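Local coordinates for Alpha/beta hydrolase (Enterobacter asburiae, PDB 6KMO), which probably hydrolyses ester bonds as an esterase or lipase of the alpha/beta hydrolase fold, at residues 99-107 and 129-138; 115-123 and 310-321. The protein carries 2 engineered substitutions. One frame throughout, in Å; residues are numbered along the deposited sequence.

Contact 1 (99-107 and 129-138); sequences LPAFMFFHG and SGAAAVYVDY
P100 O accepts from A132 N at the start of a parallel ladder between strands 99-105 and 132-136, neighbours in the central sheet of the alpha/beta hydrolase fold and the two strands of a beta-alpha-beta crossover through helix 115-129. The strands run at 31° with a regular alternation of bonds, which continues with F102 N to A132 O (2.8 Å), V134 N to F102 O and F104 N to V134 O. The ladder then slackens, since V136 N reaches F104 O only weakly at 3.4 Å. A water takes over there, accepting from H106 N and donating to both F104 O and V136 O.

Apolar contacts cover both faces of the sheet. On the side facing helix 115-129, A133 CB meets F102 CE1 at 3.6 Å, while A133 CA sits over the centre of the F102 ring and A131 CB lies at its edge. On the side of helix 148-163, the M103 chain bends at chi2 and chi3, bringing CE to 3.8 Å from V134 CG1 and 3.7 Å from V136 CG2.

Beyond the strands the contact turns aromatic. H106 starts an HGGG sequence, which in related esterases supplies the oxyanion hole. Its ring lies in an offset stack on Y138, planes 8° apart and centroids 4.2 Å apart, and meets Y135 rim to rim. Rotation of the imidazole is fixed by H106 ND1, which donates to G107 O at 2.7 Å in the ring plane. Y138 OH donates to H106 O, 2.7 Å away, from 44° above that carbonyl's plane.

Contact 2 (115-123 and 310-321); sequences FPTHERLIR and GLLNPLSQEPTV
R120 reaches from helix 115-129 into the loop 310-313 and grips it with both terminal nitrogens. NH1 donates to N313 OD1 at 2.8 Å, in the plane of that amide's carbonyl, and NH2 to G310 O at 2.9 Å; a weak bond from NH1 to L311 O (3.1 Å) adds to the first. The guanidinium is steered there by bends at chi2 and chi3, and NH2 also forms a salt bridge with D124, one turn further along the helix. S316 CB lies over one face of the group, offset toward the rim, 3.4 Å above its plane.

Two waters bridge the same seam. One accepts from R120 N and N313 ND2; the other accepts from L121 N and lies 3.1 Å from N313 OD1, so they take the two N-H groups that lack bonds to the preceding turn at the helix kink.

Beside this polar seam, L311 CD1 stands over the H118 ring, 3.6 Å from its centroid and 9° off the normal, a CH-pi contact. L121 CD2 lies 4.2 Å from L311 CD1. In alpha/beta hydrolases the loop after the last strand of the sheet usually carries the catalytic histidine; here its continuation, leading to helix 319-335, is fastened to the helix after strand 99-105.

From the N terminus the order is 99-107, 115-123, 129-138, 310-321, so the contacts cross. Contact 1 closes a short loop of 21 residues, the beta-alpha-beta crossover, and segment 115-123 lies within that loop. Contact 2 starts on this connecting helix and spans 186 residues, bringing the chain back after strands 174-179, 203-207, 269-274 and 297-302. The helix thus binds the early strands of the sheet to the C-terminal region. The two contacts also meet directly: I122 CG2 lies 3.6 Å from A133 CB, and H118 CD2 lies 3.5 Å from H106 CB, so the H118 ring lies between L311 and H106.

Contact 1 (99-107 and 129-138)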
ATOM      1  N   LEU A  99       1.362  14.912  22.054  1.00 12.14           N
ATOM      2  CA  LEU A  99       1.277  14.006  20.922  1.00 10.40           C
ATOM      3  C   LEU A  99       2.674  13.622  20.459  1.00  7.60           C
ATOM      4  O   LEU A  99       3.609  14.408  20.586  1.00  9.98           O
ATOM      5  CB  LEU A  99       0.582  14.695  19.748  1.00 11.05           C
ATOM      6  CG  LEU A  99      -0.892  15.009  19.941  1.00 13.47           C
ATOM      7  CD1 LEU A  99      -1.355  15.908  18.800  1.00 17.05           C
ATOM      8  CD2 LEU A  99      -1.702  13.757  20.033  1.00 13.50           C
ATOM      9  N   PRO A 100       2.841  12.441  19.882  1.00  8.01           N
ATOM     10  CA  PRO A 100       4.039  12.196  19.080  1.00  8.08           C
ATOM     11  C   PRO A 100       3.963  13.051  17.830  1.00  6.78           C
ATOM     12  O   PRO A 100       2.938  13.650  17.513  1.00  7.93           O
ATOM     13  CB  PRO A 100       3.936  10.708  18.747  1.00  7.87           C
ATOM     14  CG  PRO A 100       2.478  10.481  18.636  1.00 10.15           C
ATOM     15  CD  PRO A 100       1.814  11.406  19.652  1.00 10.75           C
ATOM     16  N   ALA A 101       5.076  13.104  17.104  1.00  7.71           N
ATOM     17  CA  ALA A 101       5.150  14.004  15.964  1.00  7.04           C
ATOM     18  C   ALA A 101       5.927  13.382  14.815  1.00  7.40           C
ATOM     19  O   ALA A 101       6.707  12.426  14.979  1.00  7.66           O
ATOM     20  CB  ALA A 101       5.799  15.341  16.348  1.00  9.63           C
ATOM     21  N   PHE A 102       5.724  13.973  13.639  1.00  6.85           N
ATOM     22  CA  PHE A 102       6.594  13.743  12.501  1.00  6.12           C
ATOM     23  C   PHE A 102       7.013  15.080  11.908  1.00  6.22           C
ATOM     24  O   PHE A 102       6.193  15.994  11.766  1.00  6.70           O
ATOM     25  CB  PHE A 102       5.986  12.832  11.415  1.00  6.80           C
ATOM     26  CG  PHE A 102       4.673  13.286  10.858  1.00  7.65           C
ATOM     27  CD1 PHE A 102       4.599  13.987   9.669  1.00  6.65           C
ATOM     28  CD2 PHE A 102       3.491  12.935  11.483  1.00  9.12           C
ATOM     29  CE1 PHE A 102       3.382  14.353   9.138  1.00  7.28           C
ATOM     30  CE2 PHE A 102       2.267  13.297  10.951  1.00  9.20           C
ATOM     31  CZ  PHE A 102       2.212  14.022   9.785  1.00  7.61           C
ATOM     32  N   MET A 103       8.281  15.194  11.554  1.00  5.33           N
ATOM     33  CA  MET A 103       8.725  16.300  10.719  1.00  5.81           C
ATOM     34  C   MET A 103       8.123  16.105   9.335  1.00  5.86           C
ATOM     35  O   MET A 103       7.937  14.969   8.878  1.00  6.34           O
ATOM     36  CB  MET A 103      10.250  16.324  10.627  1.00  6.02           C
ATOM     37  CG  MET A 103      10.963  16.242  11.980  1.00  5.74           C
ATOM     38  SD  MET A 103      10.526  17.541  13.258  1.00  1.59           S
ATOM     39  CE  MET A 103      11.009  19.028  12.309  1.00  9.40           C
ATOM     40  N   PHE A 104       7.795  17.216   8.677  1.00  6.17           N
ATOM     41  CA  PHE A 104       7.247  17.170   7.331  1.00  5.93           C
ATOM     42  C   PHE A 104       8.095  18.018   6.397  1.00  6.09           C
ATOM     43  O   PHE A 104       8.199  19.238   6.582  1.00  6.26           O
ATOM     44  CB  PHE A 104       5.777  17.583   7.231  1.00  5.92           C
ATOM     45  CG  PHE A 104       5.240  17.343   5.850  1.00  6.19           C
ATOM     46  CD1 PHE A 104       4.748  16.104   5.489  1.00  6.73           C
ATOM     47  CD2 PHE A 104       5.362  18.318   4.874  1.00  5.85           C
ATOM     48  CE1 PHE A 104       4.341  15.852   4.195  1.00  6.80           C
ATOM     49  CE2 PHE A 104       4.975  18.077   3.586  1.00  6.18           C
ATOM     50  CZ  PHE A 104       4.456  16.839   3.238  1.00  6.00           C
ATOM     51  N   PHE A 105       8.686  17.364   5.388  1.00  4.62           N
ATOM     52  CA  PHE A 105       9.560  17.974   4.399  1.00  5.32           C
ATOM     53  C   PHE A 105       8.807  18.002   3.076  1.00  5.43           C
ATOM     54  O   PHE A 105       8.522  16.955   2.491  1.00  5.59           O
ATOM     55  CB  PHE A 105      10.864  17.178   4.315  1.00  5.49           C
ATOM     56  CG  PHE A 105      11.549  17.000   5.644  1.00  5.47           C
ATOM     57  CD1 PHE A 105      11.679  18.058   6.532  1.00  6.75           C
ATOM     58  CD2 PHE A 105      12.076  15.782   5.998  1.00  6.60           C
ATOM     59  CE1 PHE A 105      12.307  17.889   7.756  1.00  7.56           C
ATOM     60  CE2 PHE A 105      12.709  15.611   7.217  1.00  7.06           C
ATOM     61  CZ  PHE A 105      12.815  16.681   8.106  1.00  6.94           C
ATOM     62  N   HIS A 106       8.483  19.200   2.606  1.00  6.01           N
ATOM     63  CA  HIS A 106       7.684  19.348   1.403  1.00  5.00           C
ATOM     64  C   HIS A 106       8.504  19.078   0.146  1.00  5.92           C
ATOM     65  O   HIS A 106       9.729  19.180   0.127  1.00  6.01           O
ATOM     66  CB  HIS A 106       7.026  20.724   1.352  1.00  5.78           C
ATOM     67  CG  HIS A 106       7.936  21.860   0.988  1.00  5.61           C
ATOM     68  ND1 HIS A 106       8.268  22.140  -0.320  1.00  6.23           N
ATOM     69  CD2 HIS A 106       8.511  22.829   1.736  1.00  6.22           C
ATOM     70  CE1 HIS A 106       9.026  23.218  -0.358  1.00  6.20           C
ATOM     71  NE2 HIS A 106       9.194  23.654   0.875  1.00  6.72           N
ATOM     72  N   GLY A 107       7.789  18.746  -0.927  1.00  5.28           N
ATOM     73  CA  GLY A 107       8.368  18.579  -2.239  1.00  6.06           C
ATOM     74  C   GLY A 107       8.209  19.807  -3.112  1.00  6.57           C
ATOM     75  O   GLY A 107       7.781  20.875  -2.679  1.00  6.93           O
ATOM     76  N   SER A 129      -2.891   9.670  11.043  1.00  7.16           N
ATOM     77  CA  SER A 129      -1.913   9.149  11.986  1.00  8.10           C
ATOM     78  C   SER A 129      -2.206   9.509  13.436  1.00  7.78           C
ATOM     79  O   SER A 129      -1.700   8.822  14.339  1.00  8.99           O
ATOM     80  CB  SER A 129      -0.511   9.676  11.648  1.00  7.50           C
ATOM     81  OG  SER A 129      -0.427  11.077  11.894  1.00  6.69           O
ATOM     82  N   GLY A 130      -2.981  10.559  13.680  1.00  7.26           N
ATOM     83  CA  GLY A 130      -3.161  11.090  15.022  1.00  7.88           C
ATOM     84  C   GLY A 130      -1.987  11.855  15.578  1.00  9.87           C
ATOM     85  O   GLY A 130      -2.025  12.252  16.754  1.00  9.90           O
ATOM     86  N   ALA A 131      -0.932  12.059  14.807  1.00  7.30           N
ATOM     87  CA  ALA A 131       0.305  12.670  15.256  1.00  7.72           C
ATOM     88  C   ALA A 131       0.380  14.111  14.770  1.00  8.11           C
ATOM     89  O   ALA A 131      -0.252  14.491  13.784  1.00  9.92           O
ATOM     90  CB  ALA A 131       1.508  11.886  14.735  1.00  7.77           C
ATOM     91  N   ALA A 132       1.171  14.919  15.465  1.00  6.93           N
ATOM     92  CA  ALA A 132       1.430  16.273  15.014  1.00  6.79           C
ATOM     93  C   ALA A 132       2.452  16.286  13.888  1.00  9.45           C
ATOM     94  O   ALA A 132       3.436  15.542  13.919  1.00  9.88           O
ATOM     95  CB  ALA A 132       1.970  17.127  16.163  1.00  8.34           C
ATOM     96  N   ALA A 133       2.217  17.131  12.894  1.00  6.99           N
ATOM     97  CA  ALA A 133       3.192  17.397  11.843  1.00  6.61           C
ATOM     98  C   ALA A 133       3.938  18.685  12.139  1.00  6.38           C
ATOM     99  O   ALA A 133       3.333  19.689  12.528  1.00  7.33           O
ATOM    100  CB  ALA A 133       2.506  17.538  10.483  1.00  8.21           C
ATOM    101  N   VAL A 134       5.239  18.674  11.918  1.00  6.21           N
ATOM    102  CA  VAL A 134       6.074  19.863  12.047  1.00  6.72           C
ATOM    103  C   VAL A 134       6.684  20.142  10.676  1.00  6.56           C
ATOM    104  O   VAL A 134       7.730  19.585  10.309  1.00  6.71           O
ATOM    105  CB  VAL A 134       7.149  19.723  13.128  1.00  7.02           C
ATOM    106  CG1 VAL A 134       7.924  21.027  13.282  1.00  7.01           C
ATOM    107  CG2 VAL A 134       6.514  19.281  14.446  1.00  8.39           C
ATOM    108  N   TYR A 135       6.015  20.991   9.907  1.00  6.72           N
ATOM    109  CA  TYR A 135       6.511  21.443   8.613  1.00  5.92           C
ATOM    110  C   TYR A 135       7.689  22.379   8.822  1.00  7.04           C
ATOM    111  O   TYR A 135       7.622  23.278   9.661  1.00  6.96           O
ATOM    112  CB  TYR A 135       5.367  22.169   7.861  1.00  6.72           C
ATOM    113  CG  TYR A 135       5.830  23.025   6.709  1.00  6.78           C
ATOM    114  CD1 TYR A 135       5.800  22.551   5.414  1.00  6.64           C
ATOM    115  CD2 TYR A 135       6.323  24.303   6.919  1.00  7.55           C
ATOM    116  CE1 TYR A 135       6.260  23.312   4.352  1.00  6.93           C
ATOM    117  CE2 TYR A 135       6.800  25.062   5.868  1.00  6.38           C
ATOM    118  CZ  TYR A 135       6.766  24.562   4.593  1.00  7.51           C
ATOM    119  OH  TYR A 135       7.263  25.299   3.551  1.00  8.41           O
ATOM    120  N   VAL A 136       8.764  22.197   8.054  1.00  5.65           N
ATOM    121  CA  VAL A 136       9.964  23.033   8.124  1.00  5.93           C
ATOM    122  C   VAL A 136      10.026  23.923   6.881  1.00  7.30           C
ATOM    123  O   VAL A 136      10.049  23.432   5.748  1.00  7.06           O
ATOM    124  CB  VAL A 136      11.234  22.171   8.223  1.00  7.11           C
ATOM    125  CG1 VAL A 136      12.490  23.053   8.282  1.00  8.89           C
ATOM    126  CG2 VAL A 136      11.172  21.276   9.436  1.00  7.78           C
ATOM    127  N   ASP A 137      10.095  25.241   7.079  1.00  7.79           N
ATOM    128  CA  ASP A 137      10.124  26.180   5.949  1.00  7.07           C
ATOM    129  C   ASP A 137      11.564  26.373   5.467  1.00  8.06           C
ATOM    130  O   ASP A 137      12.206  27.388   5.695  1.00  9.89           O
ATOM    131  CB  ASP A 137       9.481  27.510   6.340  1.00  8.22           C
ATOM    132  CG  ASP A 137       8.929  28.282   5.145  1.00 13.52           C
ATOM    133  OD1 ASP A 137       8.367  27.680   4.191  1.00 11.97           O
ATOM    134  OD2 ASP A 137       9.015  29.535   5.172  1.00 18.32           O
ATOM    135  N   TYR A 138      12.088  25.352   4.800  1.00  7.42           N
ATOM    136  CA  TYR A 138      13.478  25.403   4.349  1.00  8.01           C
ATOM    137  C   TYR A 138      13.641  26.390   3.193  1.00  7.03           C
ATOM    138  O   TYR A 138      12.694  26.713   2.470  1.00  8.04           O
ATOM    139  CB  TYR A 138      13.971  24.004   3.973  1.00  7.41           C
ATOM    140  CG  TYR A 138      13.261  23.273   2.841  1.00  6.25           C
ATOM    141  CD1 TYR A 138      13.553  23.557   1.526  1.00  6.76           C
ATOM    142  CD2 TYR A 138      12.339  22.265   3.099  1.00  6.50           C
ATOM    143  CE1 TYR A 138      12.959  22.852   0.490  1.00  7.19           C
ATOM    144  CE2 TYR A 138      11.736  21.563   2.081  1.00  6.44           C
ATOM    145  CZ  TYR A 138      12.052  21.860   0.770  1.00  6.75           C
ATOM    146  OH  TYR A 138      11.483  21.179  -0.277  1.00  5.99           O
TER
HETATM  147  O   HOH W   1       8.927  21.178   4.644  1.00  6.82           O
HETATM  148  O   HOH W   2      10.736  25.895   0.911  1.00 12.12           O

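Contact 2 (115-123 and 310-321)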
ATOM      1  N   PHE A 115       4.282  25.714   2.604  1.00  7.35           N
ATOM      2  CA  PHE A 115       3.237  25.130   3.438  1.00  6.87           C
ATOM      3  C   PHE A 115       1.867  25.167   2.767  1.00  7.05           C
ATOM      4  O   PHE A 115       1.215  24.111   2.689  1.00  6.77           O
ATOM      5  CB  PHE A 115       3.232  25.730   4.848  1.00  7.97           C
ATOM      6  CG  PHE A 115       2.094  25.209   5.698  1.00  7.55           C
ATOM      7  CD1 PHE A 115       2.155  23.951   6.285  1.00  8.41           C
ATOM      8  CD2 PHE A 115       0.941  25.961   5.872  1.00  8.52           C
ATOM      9  CE1 PHE A 115       1.106  23.462   7.032  1.00  8.73           C
ATOM     10  CE2 PHE A 115      -0.120  25.469   6.622  1.00  9.57           C
ATOM     11  CZ  PHE A 115      -0.030  24.234   7.215  1.00  9.30           C
ATOM     12  N   PRO A 116       1.355  26.308   2.280  1.00  8.47           N
ATOM     13  CA  PRO A 116      -0.010  26.284   1.720  1.00  7.72           C
ATOM     14  C   PRO A 116      -0.193  25.255   0.616  1.00  6.66           C
ATOM     15  O   PRO A 116      -1.227  24.576   0.581  1.00  8.38           O
ATOM     16  CB  PRO A 116      -0.231  27.735   1.247  1.00 10.59           C
ATOM     17  CG  PRO A 116       0.669  28.532   2.115  1.00 12.42           C
ATOM     18  CD  PRO A 116       1.903  27.673   2.343  1.00  9.34           C
ATOM     19  N   THR A 117       0.779  25.111  -0.287  1.00  6.56           N
ATOM     20  CA  THR A 117       0.632  24.116  -1.338  1.00  7.23           C
ATOM     21  C   THR A 117       0.506  22.701  -0.775  1.00  7.61           C
ATOM     22  O   THR A 117      -0.157  21.843  -1.385  1.00  8.57           O
ATOM     23  CB  THR A 117       1.806  24.127  -2.332  1.00  6.38           C
ATOM     24  OG1 THR A 117       3.054  23.972  -1.653  1.00  6.86           O
ATOM     25  CG2 THR A 117       1.821  25.380  -3.201  1.00  9.02           C
ATOM     26  N   HIS A 118       1.146  22.420   0.350  1.00  6.56           N
ATOM     27  CA  HIS A 118       1.164  21.082   0.933  1.00  6.89           C
ATOM     28  C   HIS A 118       0.183  20.899   2.078  1.00  6.44           C
ATOM     29  O   HIS A 118       0.105  19.798   2.644  1.00  7.09           O
ATOM     30  CB  HIS A 118       2.581  20.748   1.421  1.00  6.18           C
ATOM     31  CG  HIS A 118       3.516  20.404   0.297  1.00  6.12           C
ATOM     32  ND1 HIS A 118       3.857  21.306  -0.687  1.00  5.01           N
ATOM     33  CD2 HIS A 118       4.148  19.250  -0.015  1.00  5.84           C
ATOM     34  CE1 HIS A 118       4.660  20.719  -1.556  1.00  7.00           C
ATOM     35  NE2 HIS A 118       4.851  19.469  -1.168  1.00  6.33           N
ATOM     36  N   GLU A 119      -0.621  21.922   2.400  1.00  6.55           N
ATOM     37  CA  GLU A 119      -1.427  21.879   3.615  1.00  6.66           C
ATOM     38  C   GLU A 119      -2.456  20.753   3.603  1.00  6.63           C
ATOM     39  O   GLU A 119      -2.653  20.073   4.616  1.00  6.34           O
ATOM     40  CB  GLU A 119      -2.098  23.234   3.869  1.00  9.25           C
ATOM     41  CG  GLU A 119      -2.913  23.211   5.142  1.00  8.65           C
ATOM     42  CD  GLU A 119      -3.369  24.569   5.601  1.00  9.85           C
ATOM     43  OE1 GLU A 119      -3.279  25.530   4.802  1.00 11.52           O
ATOM     44  OE2 GLU A 119      -3.790  24.669   6.776  1.00 10.62           O
ATOM     45  N   ARG A 120      -3.133  20.528   2.478  1.00  6.79           N
ATOM     46  CA  ARG A 120      -4.154  19.488   2.463  1.00  5.90           C
ATOM     47  C   ARG A 120      -3.531  18.117   2.721  1.00  6.44           C
ATOM     48  O   ARG A 120      -4.043  17.324   3.529  1.00  6.63           O
ATOM     49  CB  ARG A 120      -4.915  19.521   1.143  1.00  6.67           C
ATOM     50  CG  ARG A 120      -6.225  18.743   1.190  1.00  5.87           C
ATOM     51  CD  ARG A 120      -6.347  17.788   0.026  1.00  8.13           C
ATOM     52  NE  ARG A 120      -5.578  16.561   0.244  1.00  7.18           N
ATOM     53  CZ  ARG A 120      -4.627  16.087  -0.553  1.00  7.66           C
ATOM     54  NH1 ARG A 120      -4.199  16.733  -1.627  1.00  7.82           N
ATOM     55  NH2 ARG A 120      -4.093  14.921  -0.243  1.00  7.80           N
ATOM     56  N   LEU A 121      -2.420  17.831   2.040  1.00  6.55           N
ATOM     57  CA  LEU A 121      -1.690  16.587   2.252  1.00  6.38           C
ATOM     58  C   LEU A 121      -1.252  16.448   3.700  1.00  6.00           C
ATOM     59  O   LEU A 121      -1.406  15.383   4.304  1.00  6.36           O
ATOM     60  CB  LEU A 121      -0.476  16.551   1.319  1.00  6.48           C
ATOM     61  CG  LEU A 121       0.580  15.473   1.568  1.00  6.42           C
ATOM     62  CD1 LEU A 121      -0.011  14.060   1.508  1.00  7.17           C
ATOM     63  CD2 LEU A 121       1.723  15.612   0.554  1.00  7.10           C
ATOM     64  N   ILE A 122      -0.675  17.508   4.270  1.00  5.97           N
ATOM     65  CA  ILE A 122      -0.215  17.436   5.653  1.00  6.00           C
ATOM     66  C   ILE A 122      -1.383  17.150   6.582  1.00  5.76           C
ATOM     67  O   ILE A 122      -1.291  16.302   7.473  1.00  6.88           O
ATOM     68  CB  ILE A 122       0.527  18.723   6.047  1.00  6.55           C
ATOM     69  CG1 ILE A 122       1.804  18.868   5.229  1.00  7.00           C
ATOM     70  CG2 ILE A 122       0.841  18.703   7.529  1.00  6.59           C
ATOM     71  CD1 ILE A 122       2.369  20.262   5.244  1.00  6.79           C
ATOM     72  N   ARG A 123      -2.488  17.868   6.402  1.00  7.07           N
ATOM     73  CA  ARG A 123      -3.652  17.631   7.247  1.00  6.74           C
ATOM     74  C   ARG A 123      -4.156  16.200   7.109  1.00  6.84           C
ATOM     75  O   ARG A 123      -4.549  15.575   8.105  1.00  7.20           O
ATOM     76  CB  ARG A 123      -4.768  18.627   6.914  1.00  7.49           C
ATOM     77  CG  ARG A 123      -4.501  20.057   7.377  1.00  8.45           C
ATOM     78  CD  ARG A 123      -5.639  20.951   6.940  1.00 10.27           C
ATOM     79  NE  ARG A 123      -5.507  22.330   7.388  1.00  9.09           N
ATOM     80  CZ  ARG A 123      -6.484  23.043   7.953  1.00 10.71           C
ATOM     81  NH1 ARG A 123      -7.666  22.507   8.211  1.00 11.98           N
ATOM     82  NH2 ARG A 123      -6.243  24.304   8.282  1.00 12.10           N
ATOM     83  N   GLY A 310      -0.574  12.081  -4.142  1.00  5.61           N
ATOM     84  CA  GLY A 310      -1.118  12.474  -2.852  1.00  6.83           C
ATOM     85  C   GLY A 310      -0.989  13.944  -2.519  1.00  6.51           C
ATOM     86  O   GLY A 310      -1.556  14.390  -1.517  1.00  7.12           O
ATOM     87  N   LEU A 311      -0.220  14.696  -3.301  1.00  5.82           N
ATOM     88  CA  LEU A 311      -0.102  16.135  -3.104  1.00  5.34           C
ATOM     89  C   LEU A 311      -1.161  16.912  -3.871  1.00  6.23           C
ATOM     90  O   LEU A 311      -1.798  17.803  -3.311  1.00  7.06           O
ATOM     91  CB  LEU A 311       1.277  16.622  -3.579  1.00  6.65           C
ATOM     92  CG  LEU A 311       1.459  18.140  -3.645  1.00  7.45           C
ATOM     93  CD1 LEU A 311       1.413  18.726  -2.242  1.00  7.48           C
ATOM     94  CD2 LEU A 311       2.752  18.526  -4.341  1.00  7.13           C
ATOM     95  N   LEU A 312      -1.326  16.610  -5.151  1.00  6.59           N
ATOM     96  CA  LEU A 312      -2.076  17.486  -6.048  1.00  7.59           C
ATOM     97  C   LEU A 312      -3.532  17.565  -5.628  1.00  6.62           C
ATOM     98  O   LEU A 312      -4.256  16.567  -5.624  1.00  7.81           O
ATOM     99  CB  LEU A 312      -1.943  16.978  -7.487  1.00  7.87           C
ATOM    100  CG  LEU A 312      -0.523  17.069  -8.040  1.00 10.60           C
ATOM    101  CD1 LEU A 312      -0.346  16.261  -9.332  1.00 13.64           C
ATOM    102  CD2 LEU A 312      -0.072  18.517  -8.256  1.00 19.52           C
ATOM    103  N   ASN A 313      -3.983  18.766  -5.274  1.00  7.93           N
ATOM    104  CA  ASN A 313      -5.333  18.881  -4.751  1.00  7.57           C
ATOM    105  C   ASN A 313      -6.412  18.494  -5.751  1.00  7.91           C
ATOM    106  O   ASN A 313      -7.433  17.957  -5.300  1.00  8.63           O
ATOM    107  CB  ASN A 313      -5.534  20.270  -4.142  1.00  7.77           C
ATOM    108  CG  ASN A 313      -4.746  20.449  -2.871  1.00  8.00           C
ATOM    109  OD1 ASN A 313      -4.348  19.476  -2.233  1.00  8.59           O
ATOM    110  ND2 ASN A 313      -4.484  21.681  -2.501  1.00  8.80           N
ATOM    111  N   PRO A 314      -6.254  18.684  -7.063  1.00  7.74           N
ATOM    112  CA  PRO A 314      -7.281  18.166  -7.989  1.00  8.48           C
ATOM    113  C   PRO A 314      -7.445  16.657  -7.935  1.00  9.27           C
ATOM    114  O   PRO A 314      -8.463  16.146  -8.428  1.00 11.36           O
ATOM    115  CB  PRO A 314      -6.801  18.651  -9.358  1.00 11.20           C
ATOM    116  CG  PRO A 314      -6.042  19.920  -9.024  1.00 12.00           C
ATOM    117  CD  PRO A 314      -5.309  19.588  -7.738  1.00  9.22           C
ATOM    118  N   LEU A 315      -6.492  15.925  -7.346  1.00  8.46           N
ATOM    119  CA  LEU A 315      -6.595  14.476  -7.206  1.00  8.45           C
ATOM    120  C   LEU A 315      -6.993  14.033  -5.801  1.00  7.91           C
ATOM    121  O   LEU A 315      -6.980  12.832  -5.511  1.00  7.67           O
ATOM    122  CB  LEU A 315      -5.276  13.812  -7.607  1.00  8.01           C
ATOM    123  CG  LEU A 315      -4.912  13.941  -9.086  1.00  8.79           C
ATOM    124  CD1 LEU A 315      -3.545  13.343  -9.317  1.00 11.13           C
ATOM    125  CD2 LEU A 315      -5.950  13.262  -9.964  1.00 12.59           C
ATOM    126  N   SER A 316      -7.393  14.955  -4.929  1.00  7.27           N
ATOM    127  CA  SER A 316      -7.623  14.620  -3.534  1.00  8.18           C
ATOM    128  C   SER A 316      -8.855  13.771  -3.312  1.00  9.53           C
ATOM    129  O   SER A 316      -9.012  13.229  -2.213  1.00 11.81           O
ATOM    130  CB  SER A 316      -7.715  15.900  -2.687  1.00 10.79           C
ATOM    131  OG  SER A 316      -8.902  16.605  -2.969  1.00 12.51           O
ATOM    132  N   GLN A 317      -9.716  13.616  -4.309  1.00  8.79           N
ATOM    133  CA  GLN A 317     -10.849  12.702  -4.213  1.00  9.91           C
ATOM    134  C   GLN A 317     -10.635  11.436  -5.029  1.00 11.16           C
ATOM    135  O   GLN A 317     -11.540  10.596  -5.126  1.00 10.93           O
ATOM    136  CB  GLN A 317     -12.147  13.408  -4.602  1.00 12.87           C
ATOM    137  CG  GLN A 317     -12.640  14.371  -3.512  1.00 15.61           C
ATOM    138  CD  GLN A 317     -12.966  13.657  -2.208  1.00 18.79           C
ATOM    139  OE1 GLN A 317     -13.653  12.627  -2.198  1.00 20.41           O
ATOM    140  NE2 GLN A 317     -12.445  14.175  -1.109  1.00 20.26           N
ATOM    141  N   GLU A 318      -9.448  11.249  -5.586  1.00  7.96           N
ATOM    142  CA  GLU A 318      -9.158  10.006  -6.284  1.00  7.17           C
ATOM    143  C   GLU A 318      -9.155   8.861  -5.272  1.00  7.86           C
ATOM    144  O   GLU A 318      -8.523   8.975  -4.220  1.00  7.59           O
ATOM    145  CB  GLU A 318      -7.794  10.119  -6.964  1.00  8.41           C
ATOM    146  CG  GLU A 318      -7.345   8.891  -7.751  1.00  8.63           C
ATOM    147  CD  GLU A 318      -8.142   8.643  -9.027  1.00 10.10           C
ATOM    148  OE1 GLU A 318      -8.849   9.567  -9.490  1.00 12.45           O
ATOM    149  OE2 GLU A 318      -8.062   7.522  -9.573  1.00  8.91           O
ATOM    150  N   PRO A 319      -9.851   7.748  -5.536  1.00  7.15           N
ATOM    151  CA  PRO A 319      -9.931   6.703  -4.510  1.00  7.33           C
ATOM    152  C   PRO A 319      -8.580   6.239  -4.013  1.00  6.68           C
ATOM    153  O   PRO A 319      -8.393   6.098  -2.796  1.00  7.55           O
ATOM    154  CB  PRO A 319     -10.712   5.585  -5.206  1.00  8.29           C
ATOM    155  CG  PRO A 319     -11.639   6.365  -6.128  1.00 10.12           C
ATOM    156  CD  PRO A 319     -10.788   7.501  -6.647  1.00  8.58           C
ATOM    157  N   THR A 320      -7.626   6.022  -4.923  1.00  5.88           N
ATOM    158  CA  THR A 320      -6.305   5.551  -4.525  1.00  6.12           C
ATOM    159  C   THR A 320      -5.612   6.544  -3.606  1.00  7.01           C
ATOM    160  O   THR A 320      -4.876   6.139  -2.703  1.00  6.62           O
ATOM    161  CB  THR A 320      -5.447   5.315  -5.765  1.00  6.38           C
ATOM    162  OG1 THR A 320      -5.979   4.232  -6.520  1.00  6.64           O
ATOM    163  CG2 THR A 320      -3.991   4.990  -5.424  1.00  6.62           C
ATOM    164  N   VAL A 321      -5.770   7.839  -3.860  1.00  6.04           N
ATOM    165  CA  VAL A 321      -5.132   8.855  -3.025  1.00  5.03           C
ATOM    166  C   VAL A 321      -5.638   8.753  -1.597  1.00  7.07           C
ATOM    167  O   VAL A 321      -4.858   8.718  -0.638  1.00  6.11           O
ATOM    168  CB  VAL A 321      -5.363  10.261  -3.615  1.00  7.02           C
ATOM    169  CG1 VAL A 321      -4.958  11.348  -2.616  1.00  7.00           C
ATOM    170  CG2 VAL A 321      -4.604  10.406  -4.938  1.00  7.44           C
TER
HETATM  171  O   HOH W   3      -3.104  22.405   0.088  1.00 12.06           O
HETATM  172  O   HOH W   4      -1.821  19.479  -0.456  1.00  9.19           O
HETATM  173  O   HOH W   5      -3.959  14.589  -3.721  1.00  8.32           O